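Local coordinates for pyridoxamine 5-phosphate-dependent dehydrase (Escherichia coli, PDB 3B8X), which uses a vitamin B6 cofactor to remove the C3' hydroxyl of GDP-4-keto-6-deoxy-D-mannose on the way to the O-antigen sugar L-colitose, at residues 112-117 with 305-310; 289-294 with 319-324; 328-333 with 382-387. The protein carries 1 engineered substitution. All coordinates share one frame; numbering follows the deposited sequence. Where two conformers were deposited one is given.

Contact 1: residues 112-117 with 305-310; sequences NTLNID and GFSFII
The backbone oxygen of Thr113 accepts from the side-chain amides of both Gln295 and Asn140, in the turn from which Leu114 reaches across to Ser307 and Ile309. The turn also has a bond of its own: Thr113 OG1 accepts from Asn115 N at 3.0 Å, with an N-H...O angle of 155°, and so forms an ST turn. Leu114, in the middle of it, has a positive phi (75°), and its CB points toward strand 305-310. The two methyls of Leu114 then divide the work. CD1 comes up to the hydroxymethyl group of Ser307, 3.7 Å from OG and 3.9 Å from CB, while CD2 of Leu114 meets Ile309 CD1 at 3.8 Å, the two side chains running antiparallel alongside each other. Ser307 and Ile309 are alternate residues of the strand and present the same face of it, so one forked leucine spans two neighbouring positions on that face. With CG1 of Ile309 anti to the carbonyl carbon (chi1 -79°) and the chain extended beyond it, CD1 reaches the leucine. The contact is small, 106 Å² in all, yet fully buried, and the backbones stay well apart: the nearest CA atoms, those of Leu114 and Ser307, are 9.2 Å from each other. Leu364 of helix 359-367 touches both Leu114 and Ile309 and completes this apolar cluster, whereas Phe306 and Phe308 carry the other face of the strand to Phe282 of helix 255-286. In the aspartate aminotransferase fold, to which this family belongs, such a contact is interdomain packing: the loop following strand 103-107 of the large mixed sheet is laid against strand 305-310 of the small antiparallel sheet of the C-terminal part.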
loop_
_atom_site.group_PDB
_atom_site.type_symbol
_atom_site.label_atom_id
_atom_site.label_comp_id
_atom_site.label_asym_id
_atom_site.label_seq_id
_atom_site.Cartn_x
_atom_site.Cartn_y
_atom_site.Cartn_z
ATOM N N ASN B 112 -11.152 -26.484 -17.453
ATOM C CA ASN B 112 -11.571 -27.391 -16.398
ATOM C C ASN B 112 -10.992 -27.001 -15.052
ATOM O O ASN B 112 -11.734 -26.863 -14.066
ATOM C CB ASN B 112 -11.195 -28.806 -16.765
ATOM C CG ASN B 112 -12.143 -29.364 -17.781
ATOM O OD1 ASN B 112 -13.319 -29.544 -17.472
ATOM N ND2 ASN B 112 -11.686 -29.520 -19.010
ATOM N N THR B 113 -9.665 -26.880 -14.988
ATOM C CA THR B 113 -9.029 -26.492 -13.730
ATOM C C THR B 113 -9.112 -25.006 -13.377
ATOM O O THR B 113 -8.955 -24.647 -12.201
ATOM C CB THR B 113 -7.570 -26.804 -13.713
ATOM O OG1 THR B 113 -6.917 -25.981 -14.676
ATOM C CG2 THR B 113 -7.360 -28.256 -14.014
ATOM N N LEU B 114 -9.328 -24.181 -14.409
ATOM C CA LEU B 114 -9.373 -22.711 -14.337
ATOM C C LEU B 114 -7.999 -22.145 -14.201
ATOM O O LEU B 114 -7.845 -20.929 -14.203
ATOM C CB LEU B 114 -10.247 -22.171 -13.190
ATOM C CG LEU B 114 -11.702 -22.675 -13.138
ATOM C CD1 LEU B 114 -12.446 -21.862 -12.091
ATOM C CD2 LEU B 114 -12.364 -22.612 -14.528
ATOM N N ASN B 115 -7.003 -23.027 -14.132
ATOM C CA ASN B 115 -5.587 -22.597 -14.043
ATOM C C ASN B 115 -4.921 -22.571 -15.428
ATOM O O ASN B 115 -5.567 -22.941 -16.435
ATOM C CB ASN B 115 -4.818 -23.454 -13.033
ATOM C CG ASN B 115 -5.244 -23.181 -11.600
ATOM O OD1 ASN B 115 -5.683 -22.087 -11.262
ATOM N ND2 ASN B 115 -5.145 -24.183 -10.764
ATOM N N ILE B 116 -3.706 -22.015 -15.489
ATOM C CA ILE B 116 -2.972 -21.857 -16.745
ATOM C C ILE B 116 -2.929 -23.206 -17.502
ATOM O O ILE B 116 -2.760 -24.250 -16.901
ATOM C CB ILE B 116 -1.537 -21.387 -16.476
ATOM C CG1 ILE B 116 -0.842 -20.906 -17.775
ATOM C CG2 ILE B 116 -0.797 -22.495 -15.828
ATOM C CD1 ILE B 116 0.337 -19.973 -17.574
ATOM N N ASP B 117 -3.170 -23.153 -18.797
ATOM C CA ASP B 117 -3.184 -24.358 -19.570
ATOM C C ASP B 117 -1.801 -24.932 -19.650
ATOM O O ASP B 117 -0.884 -24.307 -20.158
ATOM C CB ASP B 117 -3.696 -24.078 -20.959
ATOM C CG ASP B 117 -3.882 -25.338 -21.717
ATOM O OD1 ASP B 117 -4.606 -26.202 -21.208
ATOM O OD2 ASP B 117 -3.224 -25.525 -22.741
ATOM N N GLY B 305 -14.360 -20.721 -3.651
ATOM C CA GLY B 305 -15.744 -20.531 -4.075
ATOM C C GLY B 305 -16.114 -21.637 -5.041
ATOM O O GLY B 305 -15.283 -22.460 -5.388
ATOM N N PHE B 306 -17.348 -21.625 -5.510
ATOM C CA PHE B 306 -17.856 -22.632 -6.434
ATOM C C PHE B 306 -18.149 -22.058 -7.811
ATOM O O PHE B 306 -19.176 -21.376 -8.012
ATOM C CB PHE B 306 -19.158 -23.168 -5.827
ATOM C CG PHE B 306 -18.936 -23.942 -4.574
ATOM C CD1 PHE B 306 -19.677 -23.674 -3.423
ATOM C CD2 PHE B 306 -17.930 -24.911 -4.538
ATOM C CE1 PHE B 306 -19.496 -24.449 -2.278
ATOM C CE2 PHE B 306 -17.704 -25.683 -3.393
ATOM C CZ PHE B 306 -18.469 -25.404 -2.251
ATOM N N SER B 307 -17.298 -22.392 -8.784
ATOM C CA SER B 307 -17.466 -21.867 -10.125
ATOM C C SER B 307 -18.420 -22.720 -10.952
ATOM O O SER B 307 -18.586 -23.914 -10.700
ATOM C CB SER B 307 -16.111 -21.882 -10.845
ATOM O OG SER B 307 -15.683 -23.225 -11.034
ATOM N N PHE B 308 -19.005 -22.065 -11.956
ATOM C CA PHE B 308 -19.855 -22.701 -12.964
ATOM C C PHE B 308 -19.482 -22.130 -14.311
ATOM O O PHE B 308 -19.075 -20.968 -14.413
ATOM C CB PHE B 308 -21.305 -22.319 -12.780
ATOM C CG PHE B 308 -21.932 -22.923 -11.588
ATOM C CD1 PHE B 308 -22.445 -22.108 -10.606
ATOM C CD2 PHE B 308 -21.992 -24.300 -11.439
ATOM C CE1 PHE B 308 -23.044 -22.634 -9.496
ATOM C CE2 PHE B 308 -22.572 -24.842 -10.298
ATOM C CZ PHE B 308 -23.097 -23.995 -9.325
ATOM N N ILE B 309 -19.592 -22.972 -15.335
ATOM C CA ILE B 309 -19.355 -22.572 -16.708
ATOM C C ILE B 309 -20.451 -23.253 -17.534
ATOM O O ILE B 309 -20.678 -24.467 -17.450
ATOM C CB ILE B 309 -17.916 -22.890 -17.221
ATOM C CG1 ILE B 309 -16.957 -21.829 -16.701
ATOM C CG2 ILE B 309 -17.846 -22.689 -18.752
ATOM C CD1 ILE B 309 -15.561 -22.303 -16.587
ATOM N N ILE B 310 -21.178 -22.422 -18.268
ATOM C CA ILE B 310 -22.276 -22.870 -19.089
ATOM C C ILE B 310 -21.709 -23.691 -20.222
ATOM O O ILE B 310 -20.768 -23.283 -20.909
ATOM C CB ILE B 310 -23.046 -21.661 -19.645
ATOM C CG1 ILE B 310 -23.624 -20.821 -18.506
ATOM C CG2 ILE B 310 -24.146 -22.067 -20.633
ATOM C CD1 ILE B 310 -24.443 -19.587 -18.971
#

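Contact 2: residues 289-294 with 319-324; sequences HPYLDV and KQLVEN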
loop_
_atom_site.group_PDB
_atom_site.type_symbol
_atom_site.label_atom_id
_atom_site.label_comp_id
_atom_site.label_asym_id
_atom_site.label_seq_id
_atom_site.Cartn_x
_atom_site.Cartn_y
_atom_site.Cartn_z
ATOM N N HIS B 289 -24.657 -32.000 -14.008
ATOM C CA HIS B 289 -25.545 -30.929 -14.331
ATOM C C HIS B 289 -25.713 -30.888 -15.833
ATOM O O HIS B 289 -24.740 -31.099 -16.586
ATOM C CB HIS B 289 -25.053 -29.611 -13.751
ATOM C CG HIS B 289 -26.129 -28.581 -13.635
ATOM N ND1 HIS B 289 -26.588 -27.880 -14.724
ATOM C CD2 HIS B 289 -26.886 -28.192 -12.584
ATOM C CE1 HIS B 289 -27.547 -27.060 -14.336
ATOM N NE2 HIS B 289 -27.753 -27.235 -13.046
ATOM N N PRO B 290 -26.957 -30.680 -16.268
ATOM C CA PRO B 290 -27.281 -30.670 -17.692
ATOM C C PRO B 290 -26.731 -29.475 -18.434
ATOM O O PRO B 290 -26.623 -29.528 -19.643
ATOM C CB PRO B 290 -28.818 -30.595 -17.720
ATOM C CG PRO B 290 -29.156 -29.886 -16.441
ATOM C CD PRO B 290 -28.174 -30.498 -15.450
ATOM N N TYR B 291 -26.446 -28.374 -17.756
ATOM C CA TYR B 291 -25.935 -27.231 -18.512
ATOM C C TYR B 291 -24.791 -26.456 -17.878
ATOM O O TYR B 291 -24.407 -25.387 -18.378
ATOM C CB TYR B 291 -27.060 -26.290 -18.963
ATOM C CG TYR B 291 -27.890 -25.707 -17.840
ATOM C CD1 TYR B 291 -27.440 -24.605 -17.106
ATOM C CD2 TYR B 291 -29.145 -26.232 -17.547
ATOM C CE1 TYR B 291 -28.243 -24.018 -16.112
ATOM C CE2 TYR B 291 -29.931 -25.691 -16.509
ATOM C CZ TYR B 291 -29.492 -24.571 -15.837
ATOM O OH TYR B 291 -30.271 -24.061 -14.832
ATOM N N LEU B 292 -24.273 -26.974 -16.770
ATOM C CA LEU B 292 -23.182 -26.276 -16.113
ATOM C C LEU B 292 -22.018 -27.180 -15.775
ATOM O O LEU B 292 -22.248 -28.254 -15.209
ATOM C CB LEU B 292 -23.663 -25.619 -14.828
ATOM C CG LEU B 292 -24.831 -24.636 -14.867
ATOM C CD1 LEU B 292 -25.258 -24.340 -13.400
ATOM C CD2 LEU B 292 -24.371 -23.403 -15.479
ATOM N N ASP B 293 -20.795 -26.720 -16.101
ATOM C CA ASP B 293 -19.591 -27.466 -15.710
ATOM C C ASP B 293 -19.025 -26.884 -14.433
ATOM O O ASP B 293 -19.140 -25.688 -14.176
ATOM C CB ASP B 293 -18.508 -27.373 -16.798
ATOM C CG ASP B 293 -18.770 -28.319 -17.946
ATOM O OD1 ASP B 293 -18.990 -29.511 -17.637
ATOM O OD2 ASP B 293 -18.834 -27.866 -19.123
ATOM N N VAL B 294 -18.422 -27.732 -13.609
ATOM C CA VAL B 294 -17.805 -27.235 -12.380
ATOM C C VAL B 294 -16.263 -27.284 -12.468
ATOM O O VAL B 294 -15.683 -27.687 -13.488
ATOM C CB VAL B 294 -18.305 -28.034 -11.165
ATOM C CG1 VAL B 294 -19.856 -27.883 -11.020
ATOM C CG2 VAL B 294 -17.933 -29.504 -11.297
ATOM N N LYS B 319 -26.528 -13.976 -18.060
ATOM C CA LYS B 319 -27.381 -12.978 -17.443
ATOM C C LYS B 319 -28.604 -13.626 -16.772
ATOM O O LYS B 319 -29.012 -13.246 -15.682
ATOM C CB LYS B 319 -27.793 -11.901 -18.442
ATOM C CG LYS B 319 -27.085 -10.576 -18.230
ATOM C CD LYS B 319 -28.080 -9.440 -18.011
ATOM C CE LYS B 319 -27.525 -8.375 -17.051
ATOM N NZ LYS B 319 -27.707 -6.947 -17.497
ATOM N N GLN B 320 -29.192 -14.630 -17.398
ATOM C CA GLN B 320 -30.347 -15.253 -16.791
ATOM C C GLN B 320 -30.025 -15.912 -15.485
ATOM O O GLN B 320 -30.734 -15.744 -14.523
ATOM C CB GLN B 320 -30.961 -16.277 -17.727
ATOM C CG GLN B 320 -31.876 -15.610 -18.756
ATOM C CD GLN B 320 -32.304 -14.195 -18.345
ATOM O OE1 GLN B 320 -32.980 -14.015 -17.327
ATOM N NE2 GLN B 320 -31.919 -13.189 -19.141
ATOM N N LEU B 321 -28.973 -16.705 -15.457
ATOM C CA LEU B 321 -28.626 -17.369 -14.218
ATOM C C LEU B 321 -28.308 -16.365 -13.135
ATOM O O LEU B 321 -28.561 -16.592 -11.950
ATOM C CB LEU B 321 -27.416 -18.239 -14.438
ATOM C CG LEU B 321 -27.738 -19.405 -15.377
ATOM C CD1 LEU B 321 -26.460 -20.168 -15.488
ATOM C CD2 LEU B 321 -28.837 -20.262 -14.780
ATOM N N VAL B 322 -27.702 -15.261 -13.545
ATOM C CA VAL B 322 -27.353 -14.209 -12.607
ATOM C C VAL B 322 -28.606 -13.667 -11.910
ATOM O O VAL B 322 -28.706 -13.653 -10.674
ATOM C CB VAL B 322 -26.536 -13.099 -13.322
ATOM C CG1 VAL B 322 -26.361 -11.866 -12.424
ATOM C CG2 VAL B 322 -25.195 -13.664 -13.716
ATOM N N GLU B 323 -29.597 -13.323 -12.711
ATOM C CA GLU B 323 -30.882 -12.789 -12.232
ATOM C C GLU B 323 -31.523 -13.815 -11.341
ATOM O O GLU B 323 -32.092 -13.507 -10.286
ATOM C CB GLU B 323 -31.819 -12.650 -13.427
ATOM C CG GLU B 323 -33.066 -11.827 -13.175
ATOM C CD GLU B 323 -33.882 -11.629 -14.438
ATOM O OE1 GLU B 323 -34.904 -12.330 -14.600
ATOM O OE2 GLU B 323 -33.486 -10.786 -15.276
ATOM N N ASN B 324 -31.468 -15.050 -11.820
ATOM C CA ASN B 324 -32.044 -16.151 -11.093
ATOM C C ASN B 324 -31.426 -16.299 -9.735
ATOM O O ASN B 324 -32.129 -16.554 -8.764
ATOM C CB ASN B 324 -31.867 -17.437 -11.870
ATOM C CG ASN B 324 -32.963 -17.646 -12.874
ATOM O OD1 ASN B 324 -33.061 -18.715 -13.474
ATOM N ND2 ASN B 324 -33.757 -16.600 -13.116
#
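Leu321 of helix 318-328 sends its two methyls to two consecutive residues of the opposite segment, CD1 to Leu292 and CD2 to Tyr291. CD1 lies 3.9 Å from Leu292 CD2, and CD2 lies 4.0 Å from Tyr291 CE1, approaching the ring obliquely. In both pairs the side chains come from opposite sides and overlap near their ends. Leu292 is itself forked: while CD2 faces the helix, CD1 rests 3.7 Å above the plane of the His289 ring, displaced toward its rim. The other face of that imidazole is taken by Pro290 CD. Tyr291 adopts the less common conformation in which CG sits between the backbone N and the carbonyl carbon (chi1 59°). This folds the phenol back over its own turn, where His289 CE1 lies 3.3 Å above the centre of the ring, and still brings CE1 and the hydroxyl end of Tyr291 to the leucine. Pinning the turn is His289 ND1, which accepts from Tyr291 N at 3.1 Å in a nearly straight bond (168°), the donor tilted slightly from the imidazole plane; a second, weak bond comes from Leu292 N. The polar ends of both aromatic residues run to the C terminus, His289 NE2 bonding Leu389 O and Tyr291 OH bonding Lys390 O. Leu321 also packs on Leu389 and on Ile310, so the helix packs on side chains of strands 292-293 and 305-310 of the small antiparallel sheet. Across the two segments themselves the contact is apolar, made by methyls and a ring carbon, and depends on close packing rather than directional bonds. The polar bonding of His289 is more telling: because ND1 accepts from a backbone N-H and NE2 faces a carbonyl oxygen, the histidine is probably neutral, with its proton on NE2.

Contact 3: residues 328-333 with 382-387; sequences AGIECR and IDYLRE. With G4M ([(2R,3S,4R,5R)-5-(2-amino-6-oxo-1,6-dihydro-9H-purin-9-yl)-3,4-dihydroxytetrahydrofuran-2-yl]methyl (2R,3S,4S,5S,6R)-3,4-dihydroxy-5-[({3-hydroxy-2-methyl-5-[(phosphonooxy)methyl]pyridin-4-yl}methyl)amino]-6-methyltetrahydro-2H-pyran-2-yl dihydrogen diphosphate), chain O.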
loop_
_atom_site.group_PDB
_atom_site.type_symbol
_atom_site.label_atom_id
_atom_site.label_comp_id
_atom_site.label_asym_id
_atom_site.label_seq_id
_atom_site.Cartn_x
_atom_site.Cartn_y
_atom_site.Cartn_z
ATOM N N ALA B 328 -33.062 -15.350 -5.895
ATOM C CA ALA B 328 -33.042 -16.333 -4.807
ATOM C C ALA B 328 -32.293 -15.840 -3.597
ATOM O O ALA B 328 -32.325 -16.505 -2.567
ATOM C CB ALA B 328 -32.444 -17.704 -5.248
ATOM N N GLY B 329 -31.585 -14.722 -3.729
ATOM C CA GLY B 329 -30.790 -14.209 -2.628
ATOM C C GLY B 329 -29.420 -14.881 -2.563
ATOM O O GLY B 329 -28.843 -15.011 -1.491
ATOM N N ILE B 330 -28.943 -15.361 -3.710
ATOM C CA ILE B 330 -27.635 -16.003 -3.786
ATOM C C ILE B 330 -26.626 -15.049 -4.458
ATOM O O ILE B 330 -26.733 -14.712 -5.628
ATOM C CB ILE B 330 -27.700 -17.330 -4.531
ATOM C CG1 ILE B 330 -28.612 -18.315 -3.801
ATOM C CG2 ILE B 330 -26.298 -17.941 -4.622
ATOM C CD1 ILE B 330 -28.882 -19.609 -4.633
ATOM N N GLU B 331 -25.657 -14.587 -3.684
ATOM C CA GLU B 331 -24.705 -13.596 -4.170
ATOM C C GLU B 331 -23.790 -14.294 -5.190
ATOM O O GLU B 331 -23.391 -15.432 -4.997
ATOM C CB GLU B 331 -23.872 -13.027 -3.017
ATOM C CG GLU B 331 -23.077 -11.797 -3.407
ATOM C CD GLU B 331 -22.448 -11.109 -2.225
ATOM O OE1 GLU B 331 -22.434 -11.755 -1.161
ATOM O OE2 GLU B 331 -21.968 -9.949 -2.348
ATOM N N CYS B 332 -23.452 -13.616 -6.276
ATOM C CA CYS B 332 -22.541 -14.215 -7.238
ATOM C C CYS B 332 -21.572 -13.203 -7.835
ATOM O O CYS B 332 -21.715 -11.992 -7.613
ATOM C CB CYS B 332 -23.313 -14.999 -8.282
ATOM S SG CYS B 332 -24.169 -13.872 -9.401
ATOM N N ARG B 333 -20.551 -13.690 -8.539
ATOM C CA ARG B 333 -19.503 -12.834 -9.099
ATOM C C ARG B 333 -19.052 -13.455 -10.435
ATOM O O ARG B 333 -19.156 -14.652 -10.617
ATOM C CB ARG B 333 -18.243 -12.917 -8.191
ATOM C CG ARG B 333 -18.273 -12.258 -6.805
ATOM C CD ARG B 333 -18.333 -10.736 -6.944
ATOM N NE ARG B 333 -18.316 -10.030 -5.664
ATOM C CZ ARG B 333 -19.417 -9.698 -5.007
ATOM N NH1 ARG B 333 -19.315 -9.054 -3.842
ATOM N NH2 ARG B 333 -20.611 -10.047 -5.526
ATOM N N ILE B 382 -26.639 -25.225 -0.638
ATOM C CA ILE B 382 -26.284 -25.918 -1.889
ATOM C C ILE B 382 -27.487 -26.607 -2.525
ATOM O O ILE B 382 -27.613 -26.699 -3.758
ATOM C CB ILE B 382 -25.148 -26.935 -1.649
ATOM C CG1 ILE B 382 -23.815 -26.197 -1.585
ATOM C CG2 ILE B 382 -25.039 -27.940 -2.800
ATOM C CD1 ILE B 382 -22.723 -27.005 -0.857
ATOM N N ASP B 383 -28.346 -27.169 -1.682
ATOM C CA ASP B 383 -29.561 -27.815 -2.190
ATOM C C ASP B 383 -30.327 -26.721 -2.917
ATOM O O ASP B 383 -30.985 -26.903 -3.954
ATOM C CB ASP B 383 -30.469 -28.209 -1.016
ATOM C CG ASP B 383 -29.978 -29.431 -0.237
ATOM O OD1 ASP B 383 -29.267 -30.280 -0.812
ATOM O OD2 ASP B 383 -30.344 -29.561 0.956
ATOM N N TYR B 384 -30.352 -25.583 -2.258
ATOM C CA TYR B 384 -31.126 -24.465 -2.755
ATOM C C TYR B 384 -30.556 -24.059 -4.105
ATOM O O TYR B 384 -31.275 -23.903 -5.105
ATOM C CB TYR B 384 -31.038 -23.322 -1.719
ATOM C CG TYR B 384 -31.850 -22.084 -2.025
ATOM C CD1 TYR B 384 -33.183 -22.166 -2.441
ATOM C CD2 TYR B 384 -31.274 -20.814 -1.902
ATOM C CE1 TYR B 384 -33.928 -20.995 -2.729
ATOM C CE2 TYR B 384 -31.999 -19.654 -2.188
ATOM C CZ TYR B 384 -33.326 -19.744 -2.604
ATOM O OH TYR B 384 -34.049 -18.593 -2.891
ATOM N N LEU B 385 -29.240 -23.890 -4.128
ATOM C CA LEU B 385 -28.542 -23.486 -5.342
ATOM C C LEU B 385 -28.846 -24.450 -6.491
ATOM O O LEU B 385 -29.183 -24.007 -7.603
ATOM C CB LEU B 385 -27.055 -23.406 -5.046
ATOM C CG LEU B 385 -26.069 -23.262 -6.200
ATOM C CD1 LEU B 385 -26.003 -21.809 -6.606
ATOM C CD2 LEU B 385 -24.744 -23.665 -5.597
ATOM N N ARG B 386 -28.834 -25.753 -6.181
ATOM C CA ARG B 386 -29.177 -26.802 -7.155
ATOM C C ARG B 386 -30.622 -26.733 -7.695
ATOM O O ARG B 386 -30.867 -26.985 -8.887
ATOM C CB ARG B 386 -28.782 -28.183 -6.634
ATOM C CG ARG B 386 -28.884 -29.334 -7.635
ATOM C CD ARG B 386 -27.914 -29.246 -8.793
ATOM N NE ARG B 386 -28.181 -30.252 -9.833
ATOM C CZ ARG B 386 -29.101 -30.134 -10.794
ATOM N NH1 ARG B 386 -29.944 -29.112 -10.844
ATOM N NH2 ARG B 386 -29.221 -31.079 -11.703
ATOM N N GLU B 387 -31.568 -26.332 -6.843
ATOM C CA GLU B 387 -32.956 -26.137 -7.240
ATOM C C GLU B 387 -33.084 -24.884 -8.116
ATOM O O GLU B 387 -33.829 -24.833 -9.066
ATOM C CB GLU B 387 -33.825 -25.949 -5.998
ATOM C CG GLU B 387 -35.284 -25.669 -6.310
ATOM C CD GLU B 387 -35.981 -26.893 -6.868
ATOM O OE1 GLU B 387 -35.467 -28.008 -6.641
ATOM O OE2 GLU B 387 -37.029 -26.746 -7.537
HETATM O OP3 G4M O . -7.763 -8.302 -1.906
HETATM P PL G4M O . -6.197 -8.402 -1.679
HETATM O OP1 G4M O . -5.421 -7.020 -2.027
HETATM O OP2 G4M O . -5.917 -8.793 -0.146
HETATM O OP4 G4M O . -5.619 -9.649 -2.553
HETATM C C5B G4M O . -5.559 -9.245 -3.891
HETATM C C5L G4M O . -5.587 -10.471 -4.721
HETATM C C6L G4M O . -4.415 -10.903 -5.328
HETATM N N1L G4M O . -4.439 -11.954 -6.116
HETATM C C2L G4M O . -5.530 -12.645 -6.370
HETATM C C2A G4M O . -5.488 -13.809 -7.332
HETATM C C3L G4M O . -6.748 -12.322 -5.779
HETATM O O3L G4M O . -7.843 -13.027 -6.135
HETATM C C4L G4M O . -6.771 -11.202 -4.888
HETATM C C4A G4M O . -7.952 -10.781 -4.260
HETATM N N4A G4M O . -9.075 -11.365 -4.553
HETATM C C4G G4M O . -10.244 -11.006 -3.833
HETATM C C5G G4M O . -11.482 -11.106 -4.693
HETATM C C6G G4M O . -11.540 -12.461 -5.399
HETATM O O5G G4M O . -12.517 -11.078 -3.716
HETATM C C3G G4M O . -10.175 -9.559 -3.318
HETATM O O3G G4M O . -9.913 -9.613 -1.920
HETATM C C2G G4M O . -11.552 -8.864 -3.528
HETATM O O2G G4M O . -11.669 -7.669 -2.750
HETATM C C1G G4M O . -12.682 -9.790 -3.142
HETATM O O1G G4M O . -13.836 -9.282 -3.800
HETATM P P2 G4M O . -15.238 -9.330 -3.050
HETATM O O3P G4M O . -15.476 -10.800 -2.421
HETATM O O4P G4M O . -16.393 -9.145 -4.172
HETATM O OPP G4M O . -15.100 -8.155 -1.954
HETATM P P G4M O . -16.489 -7.786 -1.235
HETATM O O1P G4M O . -17.778 -7.413 -2.138
HETATM O O2P G4M O . -16.028 -6.502 -0.414
HETATM O "O5'" G4M O . -16.768 -8.820 -0.072
HETATM C "C5'" G4M O . -17.551 -9.903 -0.528
HETATM C "C4'" G4M O . -18.711 -10.061 0.442
HETATM O "O4'" G4M O . -18.230 -9.892 1.809
HETATM C "C3'" G4M O . -19.753 -8.944 0.207
HETATM O "O3'" G4M O . -21.019 -9.501 0.531
HETATM C "C2'" G4M O . -19.330 -7.849 1.211
HETATM O "O2'" G4M O . -20.496 -7.115 1.605
HETATM C "C1'" G4M O . -18.866 -8.720 2.370
HETATM N N9 G4M O . -17.934 -8.003 3.245
HETATM C C8 G4M O . -16.690 -7.576 2.903
HETATM N N7 G4M O . -16.146 -7.016 3.964
HETATM C C4 G4M O . -18.157 -7.714 4.568
HETATM C C5 G4M O . -16.992 -7.069 5.045
HETATM C C6 G4M O . -16.935 -6.660 6.426
HETATM O O6 G4M O . -15.967 -6.107 6.924
HETATM N N3 G4M O . -19.190 -7.915 5.392
HETATM C C2 G4M O . -19.128 -7.515 6.652
HETATM N N1 G4M O . -18.027 -6.896 7.185
HETATM N N2 G4M O . -20.202 -7.716 7.462
#
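Ile330 points its terminal methyl against helix 379-388, where CD1 lies 3.8 Å from Tyr384 CD2, meeting the ring obliquely, and 4.1 Å from Leu385 CD1. Tyr384, its CG anti to the backbone N (chi1 -177°), runs antiparallel to the isoleucine side chain and sets its hydroxyl end against Ala328. Its OH donates to Ala328 O at 2.7 Å, the oxygen lying at the ring edge and in its plane, although the place of this hydroxyl in the model is less sure. That carbonyl belongs to the C-terminal end of helix 318-328, which is closed by a Schellman motif: Gly329 takes a positive phi (84°), and two bonds run back into the last turn. The chain then straightens into strand 332-333, an outer strand of the small antiparallel sheet in this aminotransferase fold, and leads into the active site. There Arg333 grips the diphosphate of the bound adduct of the cofactor with GDP-perosamine. NE gives a short bond of 2.6 Å (157°) to G4M O4P, which lies at the guanidinium edge, in its plane; NH1 bonds the same O4P at 2.9 Å and O1P of the other phosphate at 2.8 Å. Two protein acceptors help to set the rotation of the guanidinium. NH2 donates to Cys332 O at 3.1 Å from above the carbonyl plane, and NH1 forms a salt bridge with Glu331 OE2 at 3.2 Å, met from above the carboxylate plane. The extended Glu331 also takes the ribose O3' hydroxyl of the nucleotide on its carboxylate. Farther out, Leu8 N bonds Glu331 OE1, and Arg221 of the second subunit brings another guanidinium to the same ligand.

In the fold
Going from the N terminus, residues 112-117 follow strand 103-107 of the large mixed sheet and meet strand 305-310, so contact 1 closes the longest loop, with 187 residues between its segments. Contact 2 opens inside that loop at 289-294 and closes beyond it at 319-324, so the two cross. Their strands 292-293 and 305-310 are neighbours in the small sheet, probably joined by a hydrogen bond from Asp293 N to Ile309 O. Contact 3 follows in series: it starts at the end of helix 318-328 and closes 48 residues later on the last helix, where Arg386 packs against His289 of contact 2 and Leu385 touches Phe308 of contact 1.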